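PDB 4BR6: superoxide dismutase from Chaetomium thermophilum, which probably catalyses the manganese-dependent dismutation of superoxide radicals into hydrogen peroxide and molecular oxygen. Local coordinates for residues K29-Y34 with N73-W78; E101-S106 with S135-I140. All coordinates share one frame; numbering follows the deposited sequence.

Contact 1. Residues K29-Y34 with N73-W78; sequences KHHQTY and NHTLFW. With MN3 (manganese (III) ion), chain I.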
ATOM      1  N   LYS B  29       6.038  24.511 -11.287  1.00 22.15           N
ATOM      2  CA  LYS B  29       6.822  23.300 -11.500  1.00 17.67           C
ATOM      3  C   LYS B  29       6.032  22.053 -11.142  1.00 20.33           C
ATOM      4  O   LYS B  29       5.748  21.236 -12.007  1.00 17.21           O
ATOM      5  CB  LYS B  29       8.140  23.334 -10.710  1.00 21.86           C
ATOM      6  CG  LYS B  29       9.069  24.494 -11.067  1.00 19.87           C
ATOM      7  CD  LYS B  29       9.384  24.516 -12.558  1.00 29.00           C
ATOM      8  CE  LYS B  29      10.349  25.625 -12.914  1.00 34.62           C
ATOM      9  NZ  LYS B  29      10.485  25.781 -14.384  1.00 32.17           N
ATOM     10  N   HIS B  30       5.672  21.914  -9.869  1.00 19.88           N
ATOM     11  CA  HIS B  30       5.103  20.663  -9.373  1.00 22.76           C
ATOM     12  C   HIS B  30       3.767  20.305 -10.011  1.00 18.94           C
ATOM     13  O   HIS B  30       3.616  19.229 -10.586  1.00 21.45           O
ATOM     14  CB  HIS B  30       4.965  20.703  -7.851  1.00 21.33           C
ATOM     15  CG  HIS B  30       6.251  20.457  -7.131  1.00 21.08           C
ATOM     16  ND1 HIS B  30       6.797  19.200  -7.004  1.00 19.15           N
ATOM     17  CD2 HIS B  30       7.104  21.304  -6.513  1.00 17.00           C
ATOM     18  CE1 HIS B  30       7.928  19.283  -6.327  1.00 13.71           C
ATOM     19  NE2 HIS B  30       8.136  20.547  -6.019  1.00 15.02           N
ATOM     20  N   HIS B  31       2.796  21.203  -9.911  1.00 19.85           N
ATOM     21  CA  HIS B  31       1.475  20.957 -10.483  1.00 19.27           C
ATOM     22  C   HIS B  31       1.536  20.818 -12.013  1.00 18.76           C
ATOM     23  O   HIS B  31       0.816  20.013 -12.597  1.00 16.25           O
ATOM     24  CB  HIS B  31       0.534  22.094 -10.093  1.00 16.92           C
ATOM     25  CG  HIS B  31      -0.913  21.825 -10.384  1.00 15.27           C
ATOM     26  ND1 HIS B  31      -1.883  22.747 -10.103  1.00 18.93           N
ATOM     27  CD2 HIS B  31      -1.542  20.757 -10.924  1.00 14.25           C
ATOM     28  CE1 HIS B  31      -3.066  22.266 -10.458  1.00 11.37           C
ATOM     29  NE2 HIS B  31      -2.882  21.065 -10.961  1.00 12.27           N
ATOM     30  N   GLN B  32       2.387  21.610 -12.656  1.00 19.18           N
ATOM     31  CA  GLN B  32       2.533  21.544 -14.103  1.00 18.36           C
ATOM     32  C   GLN B  32       2.982  20.145 -14.521  1.00 22.88           C
ATOM     33  O   GLN B  32       2.522  19.612 -15.530  1.00 20.99           O
ATOM     34  CB  GLN B  32       3.554  22.576 -14.583  1.00 23.38           C
ATOM     35  CG  GLN B  32       3.735  22.663 -16.101  1.00 20.97           C
ATOM     36  CD  GLN B  32       2.524  23.237 -16.817  1.00 28.07           C
ATOM     37  OE1 GLN B  32       2.216  24.426 -16.685  1.00 22.52           O
ATOM     38  NE2 GLN B  32       1.838  22.399 -17.594  1.00 29.29           N
ATOM     39  N   THR B  33       3.895  19.567 -13.744  1.00 19.71           N
ATOM     40  CA  THR B  33       4.407  18.222 -14.001  1.00 18.82           C
ATOM     41  C   THR B  33       3.278  17.191 -13.966  1.00 21.05           C
ATOM     42  O   THR B  33       3.239  16.269 -14.785  1.00 21.49           O
ATOM     43  CB  THR B  33       5.483  17.860 -12.955  1.00 22.20           C
ATOM     44  OG1 THR B  33       6.491  18.873 -12.960  1.00 25.50           O
ATOM     45  CG2 THR B  33       6.122  16.507 -13.237  1.00 21.55           C
ATOM     46  N   TYR B  34       2.355  17.367 -13.024  1.00 19.93           N
ATOM     47  CA  TYR B  34       1.194  16.485 -12.889  1.00 21.16           C
ATOM     48  C   TYR B  34       0.224  16.634 -14.059  1.00 18.80           C
ATOM     49  O   TYR B  34      -0.324  15.643 -14.536  1.00 19.92           O
ATOM     50  CB  TYR B  34       0.452  16.765 -11.572  1.00 17.51           C
ATOM     51  CG  TYR B  34       1.218  16.368 -10.322  1.00 20.41           C
ATOM     52  CD1 TYR B  34       1.872  15.151 -10.228  1.00 18.50           C
ATOM     53  CD2 TYR B  34       1.292  17.227  -9.242  1.00 14.92           C
ATOM     54  CE1 TYR B  34       2.577  14.812  -9.083  1.00 21.60           C
ATOM     55  CE2 TYR B  34       1.981  16.890  -8.114  1.00 17.66           C
ATOM     56  CZ  TYR B  34       2.618  15.696  -8.031  1.00 16.16           C
ATOM     57  OH  TYR B  34       3.294  15.417  -6.872  1.00 17.62           O
ATOM     58  N   ASN B  73      -5.927  17.409  -6.788  1.00 12.35           N
ATOM     59  CA  ASN B  73      -5.632  17.790  -5.420  1.00 13.44           C
ATOM     60  C   ASN B  73      -5.078  19.173  -5.343  1.00 12.91           C
ATOM     61  O   ASN B  73      -5.482  19.955  -4.491  1.00 13.90           O
ATOM     62  CB  ASN B  73      -4.630  16.835  -4.785  1.00 13.38           C
ATOM     63  CG  ASN B  73      -5.198  15.468  -4.555  1.00 13.35           C
ATOM     64  OD1 ASN B  73      -6.411  15.279  -4.503  1.00 14.49           O
ATOM     65  ND2 ASN B  73      -4.320  14.505  -4.393  1.00 13.38           N
ATOM     66  N   HIS B  74      -4.138  19.478  -6.221  1.00 15.41           N
ATOM     67  CA  HIS B  74      -3.575  20.819  -6.246  1.00 16.69           C
ATOM     68  C   HIS B  74      -4.578  21.839  -6.749  1.00 14.70           C
ATOM     69  O   HIS B  74      -4.592  22.973  -6.270  1.00 15.71           O
ATOM     70  CB  HIS B  74      -2.314  20.855  -7.082  1.00 13.98           C
ATOM     71  CG  HIS B  74      -1.203  20.053  -6.494  1.00 12.81           C
ATOM     72  ND1 HIS B  74      -1.117  18.691  -6.653  1.00 17.17           N
ATOM     73  CD2 HIS B  74      -0.170  20.411  -5.705  1.00 13.37           C
ATOM     74  CE1 HIS B  74      -0.049  18.245  -6.015  1.00 14.10           C
ATOM     75  NE2 HIS B  74       0.546  19.270  -5.437  1.00 18.46           N
ATOM     76  N   THR B  75      -5.406  21.446  -7.710  1.00 16.51           N
ATOM     77  CA  THR B  75      -6.449  22.342  -8.195  1.00 15.00           C
ATOM     78  C   THR B  75      -7.314  22.810  -7.044  1.00 14.84           C
ATOM     79  O   THR B  75      -7.505  24.011  -6.856  1.00 16.85           O
ATOM     80  CB  THR B  75      -7.331  21.693  -9.262  1.00 17.21           C
ATOM     81  OG1 THR B  75      -6.568  21.572 -10.469  1.00 15.11           O
ATOM     82  CG2 THR B  75      -8.565  22.555  -9.536  1.00 18.75           C
ATOM     83  N   LEU B  76      -7.847  21.865  -6.278  1.00 12.97           N
ATOM     84  CA  LEU B  76      -8.646  22.213  -5.109  1.00 18.56           C
ATOM     85  C   LEU B  76      -7.846  22.979  -4.052  1.00 15.75           C
ATOM     86  O   LEU B  76      -8.375  23.882  -3.420  1.00 17.58           O
ATOM     87  CB  LEU B  76      -9.237  20.964  -4.466  1.00 18.25           C
ATOM     88  CG  LEU B  76     -10.238  20.171  -5.297  1.00 16.77           C
ATOM     89  CD1 LEU B  76     -10.664  18.951  -4.495  1.00 20.15           C
ATOM     90  CD2 LEU B  76     -11.437  20.996  -5.678  1.00 14.63           C
ATOM     91  N   PHE B  77      -6.583  22.602  -3.852  1.00 12.87           N
ATOM     92  CA  PHE B  77      -5.716  23.268  -2.876  1.00 13.99           C
ATOM     93  C   PHE B  77      -5.646  24.784  -3.131  1.00 16.81           C
ATOM     94  O   PHE B  77      -5.914  25.577  -2.238  1.00 17.65           O
ATOM     95  CB  PHE B  77      -4.305  22.664  -2.908  1.00 14.19           C
ATOM     96  CG  PHE B  77      -3.417  23.086  -1.759  1.00 15.06           C
ATOM     97  CD1 PHE B  77      -3.895  23.154  -0.457  1.00 13.86           C
ATOM     98  CD2 PHE B  77      -2.077  23.382  -1.979  1.00 19.38           C
ATOM     99  CE1 PHE B  77      -3.067  23.530   0.579  1.00 14.97           C
ATOM    100  CE2 PHE B  77      -1.251  23.757  -0.930  1.00 13.37           C
ATOM    101  CZ  PHE B  77      -1.743  23.825   0.337  1.00 12.63           C
ATOM    102  N   TRP B  78      -5.301  25.185  -4.352  1.00 15.78           N
ATOM    103  CA  TRP B  78      -5.190  26.600  -4.665  1.00 15.97           C
ATOM    104  C   TRP B  78      -6.496  27.328  -4.401  1.00 18.24           C
ATOM    105  O   TRP B  78      -6.500  28.464  -3.918  1.00 16.81           O
ATOM    106  CB  TRP B  78      -4.814  26.820  -6.128  1.00 18.19           C
ATOM    107  CG  TRP B  78      -3.651  26.050  -6.629  1.00 12.53           C
ATOM    108  CD1 TRP B  78      -3.564  25.448  -7.830  1.00 11.87           C
ATOM    109  CD2 TRP B  78      -2.403  25.805  -5.962  1.00 12.55           C
ATOM    110  NE1 TRP B  78      -2.359  24.835  -7.960  1.00 15.33           N
ATOM    111  CE2 TRP B  78      -1.624  25.030  -6.827  1.00 14.66           C
ATOM    112  CE3 TRP B  78      -1.879  26.149  -4.720  1.00 17.21           C
ATOM    113  CZ2 TRP B  78      -0.345  24.599  -6.500  1.00 12.82           C
ATOM    114  CZ3 TRP B  78      -0.607  25.725  -4.398  1.00 13.72           C
ATOM    115  CH2 TRP B  78       0.144  24.960  -5.282  1.00 12.91           C
TER
HETATM  116 MN   MN3 I 301       1.955  19.361  -3.500  1.00 15.88          MN
HETATM  117  O   HOH W   1       2.271  16.874  -3.765  1.00 33.99           O

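Contact 2. Residues E101-S106 with S135-I140; sequences EADFGS and SGNLAI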
ATOM      1  N   GLU B 101     -19.264  22.308  13.980  1.00 22.49           N
ATOM      2  CA  GLU B 101     -19.569  22.225  15.398  1.00 24.65           C
ATOM      3  C   GLU B 101     -20.240  20.902  15.740  1.00 24.46           C
ATOM      4  O   GLU B 101     -19.953  20.305  16.770  1.00 24.94           O
ATOM      5  CB  GLU B 101     -20.443  23.410  15.813  1.00 27.11           C
ATOM      6  CG  GLU B 101     -19.649  24.696  15.969  1.00 30.55           C
ATOM      7  CD  GLU B 101     -20.501  25.909  16.299  1.00 29.41           C
ATOM      8  OE1 GLU B 101     -21.622  26.031  15.774  1.00 28.53           O
ATOM      9  OE2 GLU B 101     -20.041  26.750  17.095  1.00 28.99           O
ATOM     10  N   ALA B 102     -21.120  20.438  14.860  1.00 28.00           N
ATOM     11  CA  ALA B 102     -21.832  19.185  15.070  1.00 22.01           C
ATOM     12  C   ALA B 102     -20.899  17.991  15.178  1.00 26.45           C
ATOM     13  O   ALA B 102     -21.041  17.174  16.086  1.00 27.85           O
ATOM     14  CB  ALA B 102     -22.803  18.957  13.944  1.00 26.83           C
ATOM     15  N   ASP B 103     -19.948  17.897  14.248  1.00 25.53           N
ATOM     16  CA  ASP B 103     -19.152  16.684  14.079  1.00 21.80           C
ATOM     17  C   ASP B 103     -17.774  16.718  14.763  1.00 22.54           C
ATOM     18  O   ASP B 103     -17.109  15.687  14.881  1.00 24.28           O
ATOM     19  CB  ASP B 103     -19.013  16.366  12.584  1.00 25.62           C
ATOM     20  CG  ASP B 103     -20.334  15.919  11.957  1.00 25.34           C
ATOM     21  OD1 ASP B 103     -21.185  15.375  12.691  1.00 24.26           O
ATOM     22  OD2 ASP B 103     -20.539  16.118  10.738  1.00 22.01           O
ATOM     23  N   PHE B 104     -17.359  17.891  15.236  1.00 22.28           N
ATOM     24  CA  PHE B 104     -16.055  18.036  15.875  1.00 26.68           C
ATOM     25  C   PHE B 104     -16.119  18.805  17.195  1.00 20.11           C
ATOM     26  O   PHE B 104     -15.103  18.982  17.857  1.00 21.13           O
ATOM     27  CB  PHE B 104     -15.066  18.718  14.925  1.00 19.68           C
ATOM     28  CG  PHE B 104     -14.823  17.959  13.642  1.00 19.75           C
ATOM     29  CD1 PHE B 104     -13.970  16.868  13.614  1.00 22.36           C
ATOM     30  CD2 PHE B 104     -15.439  18.342  12.464  1.00 22.28           C
ATOM     31  CE1 PHE B 104     -13.741  16.182  12.442  1.00 21.27           C
ATOM     32  CE2 PHE B 104     -15.204  17.647  11.290  1.00 19.86           C
ATOM     33  CZ  PHE B 104     -14.360  16.569  11.287  1.00 20.89           C
ATOM     34  N   GLY B 105     -17.307  19.262  17.576  1.00 21.48           N
ATOM     35  CA  GLY B 105     -17.475  19.961  18.840  1.00 18.71           C
ATOM     36  C   GLY B 105     -17.313  21.453  18.661  1.00 28.08           C
ATOM     37  O   GLY B 105     -18.191  22.234  19.035  1.00 29.96           O
ATOM     38  N   SER B 106     -16.192  21.845  18.062  1.00 22.72           N
ATOM     39  CA  SER B 106     -15.925  23.240  17.777  1.00 22.10           C
ATOM     40  C   SER B 106     -15.037  23.315  16.538  1.00 22.45           C
ATOM     41  O   SER B 106     -14.580  22.285  16.033  1.00 24.20           O
ATOM     42  CB  SER B 106     -15.255  23.905  18.980  1.00 21.14           C
ATOM     43  OG  SER B 106     -14.008  23.311  19.263  1.00 24.16           O
ATOM     44  N   SER B 135     -25.080  11.331   4.055  1.00 22.50           N
ATOM     45  CA  SER B 135     -25.511  11.811   5.363  1.00 24.74           C
ATOM     46  C   SER B 135     -25.112  13.269   5.559  1.00 25.43           C
ATOM     47  O   SER B 135     -25.787  14.021   6.264  1.00 33.37           O
ATOM     48  CB  SER B 135     -24.926  10.927   6.476  1.00 23.19           C
ATOM     49  OG  SER B 135     -23.510  11.025   6.545  1.00 22.58           O
ATOM     50  N   GLY B 136     -24.025  13.667   4.913  1.00 23.57           N
ATOM     51  CA  GLY B 136     -23.468  14.994   5.090  1.00 23.53           C
ATOM     52  C   GLY B 136     -22.519  15.128   6.270  1.00 21.27           C
ATOM     53  O   GLY B 136     -21.902  16.169   6.461  1.00 19.15           O
ATOM     54  N   ASN B 137     -22.382  14.072   7.058  1.00 21.62           N
ATOM     55  CA  ASN B 137     -21.458  14.105   8.178  1.00 20.77           C
ATOM     56  C   ASN B 137     -20.039  14.433   7.709  1.00 18.18           C
ATOM     57  O   ASN B 137     -19.615  13.978   6.656  1.00 16.81           O
ATOM     58  CB  ASN B 137     -21.464  12.775   8.923  1.00 27.25           C
ATOM     59  CG  ASN B 137     -22.786  12.485   9.599  1.00 28.15           C
ATOM     60  OD1 ASN B 137     -23.614  13.371   9.788  1.00 28.07           O
ATOM     61  ND2 ASN B 137     -22.983  11.228   9.981  1.00 28.33           N
ATOM     62  N   LEU B 138     -19.326  15.249   8.483  1.00 19.06           N
ATOM     63  CA  LEU B 138     -17.955  15.652   8.165  1.00 21.05           C
ATOM     64  C   LEU B 138     -16.907  14.785   8.869  1.00 17.59           C
ATOM     65  O   LEU B 138     -17.133  14.303   9.972  1.00 21.49           O
ATOM     66  CB  LEU B 138     -17.726  17.110   8.586  1.00 20.22           C
ATOM     67  CG  LEU B 138     -18.625  18.174   7.967  1.00 17.98           C
ATOM     68  CD1 LEU B 138     -18.191  19.521   8.483  1.00 21.39           C
ATOM     69  CD2 LEU B 138     -18.577  18.107   6.440  1.00 20.50           C
ATOM     70  N   ALA B 139     -15.749  14.611   8.238  1.00 21.00           N
ATOM     71  CA  ALA B 139     -14.652  13.876   8.850  1.00 18.90           C
ATOM     72  C   ALA B 139     -13.311  14.376   8.339  1.00 22.12           C
ATOM     73  O   ALA B 139     -13.238  15.092   7.337  1.00 23.69           O
ATOM     74  CB  ALA B 139     -14.793  12.372   8.595  1.00 18.57           C
ATOM     75  N   ILE B 140     -12.252  14.003   9.047  1.00 22.51           N
ATOM     76  CA  ILE B 140     -10.892  14.252   8.592  1.00 18.28           C
ATOM     77  C   ILE B 140     -10.328  12.924   8.072  1.00 18.77           C
ATOM     78  O   ILE B 140     -10.324  11.928   8.787  1.00 16.31           O
ATOM     79  CB  ILE B 140     -10.023  14.810   9.753  1.00 21.72           C
ATOM     80  CG1 ILE B 140     -10.557  16.172  10.197  1.00 14.06           C
ATOM     81  CG2 ILE B 140      -8.543  14.918   9.350  1.00 17.75           C
ATOM     82  CD1 ILE B 140     -10.194  16.535  11.627  1.00 19.55           C
TER
HETATM   83  O   HOH W   2     -23.586  15.073  12.092  1.00 30.29           O

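Contact 1. Residues K29-Y34 with N73-W78
His31 and His74 bring their CA atoms to 6.6 Å where two helix segments of the N-terminal alpha-hairpin run roughly antiparallel, at 139°, with axes 10.7 Å apart at closest approach. The wide spacing is filled by rings: His31, Tyr34, His74 and Trp78 form an aromatic cluster beside the manganese ion. The His31 ring, with CG anti to the backbone N (chi1 -168°), reaches across to the second helix. His74 CB sits over the centre of one face of this ring, a CH-pi contact 3.6 Å from the centroid, while the two imidazoles, their planes not far from parallel, are offset so far that little of one lies over the other. At the rim of the same ring, Trp78 NE1 donates to His31 ND1 across 3.0 Å, at 159° at the hydrogen; His31 ND1 lies close to the indole plane, whereas Trp78 NE1 is tilted out of the imidazole plane. Thr75 OG1 lies in the plane of the His31 ring at its edge, 3.6 Å from CE1, and its own hydrogen bond goes to His71 O. Tyr34 meets the metal ligand obliquely, CE2 lying 3.2 Å from His74 CE1, and its hydroxyl bonds to Gln146. His74 NE2 binds the manganese at 2.4 Å; His26, Asp160 and His164 are the other protein ligands, and a water lies 2.5 Å from the ion. With ND1 of His74 hydrogen-bonded to Gly70 O, both nitrogens of the ligand are engaged, which fixes the rotation of its ring. His31 is likewise held at both nitrogens, NE2 by His71 and ND1 by Trp78. An ND1 that accepts from the indole N-H is unlikely to carry a proton itself, consistent with a neutral His31 imidazole, a second-shell group packed against the stem of a metal ligand.

Contact 2. Residues E101-S106 with S135-I140
Asp103 and Phe104 both set CG anti to their carbonyl carbons (chi1 -69° and -61°), which carries a carboxylate and a phenyl ring from the last turn of helix 94-104 to the start of strand 138-144. This is a helix-to-sheet junction in the C-terminal alpha/beta domain of the iron/manganese superoxide dismutases, where 138-144 is an outermost strand, within the chain, of the antiparallel sheet. Asp103 OD2 accepts from Leu138 N at 2.7 Å, nearly straight at 176°, although the donor stands above the carboxylate plane. The backbone N-H of Leu138 is thus bonded by a side chain as the chain enters the strand. Phe104 meets the strand with the far rim of its ring: CZ comes within 3.6 Å of Ala139 CA, which lies near the ring plane. To one side CE2 touches Leu138 CB, the two side chains crossing at about a right angle, and to the other CE1 lies 3.7 Å from Ile140 CD1. Phe110 and Gln113 of helix 107-119 also pack on Phe104. The other carboxylate oxygen, Asp103 OD1, accepts from Asn137 ND2 of the third subunit, and Asn137 returns the bond to Asp103 of that subunit. An alanine in place of Asp103 would probably leave the Leu138 N-H without its acceptor and the neighbouring subunit's Asn137 amide without its mate. Before the strand, Ser135 forms an ST turn, its OG accepting from Asn137 N. One water lies between the segments, 2.9 Å from Asn137 OD1 and also close to Asp103 OD1.

The two contacts follow each other along the chain, one in the alpha-hairpin domain and the other in the C-terminal domain, with centres 27 Å apart and nearest atoms about 13 Å apart. Contact 1 is buried, about 8 Å from the centre of the chain, and joins helix 20-50 to helix 61-79 beside the metal. Contact 2 lies about 19 Å out and is partly buried; it joins helix 94-104 to strand 138-144 and borders a third subunit. No helix or strand is shared. Imidazole and indole nitrogens carry the polar chemistry of the first, among rings that meet obliquely or rim to rim; in the second a carboxylate takes a backbone N-H and the amide of a neighbouring subunit, while a phenyl ring meets aliphatic groups.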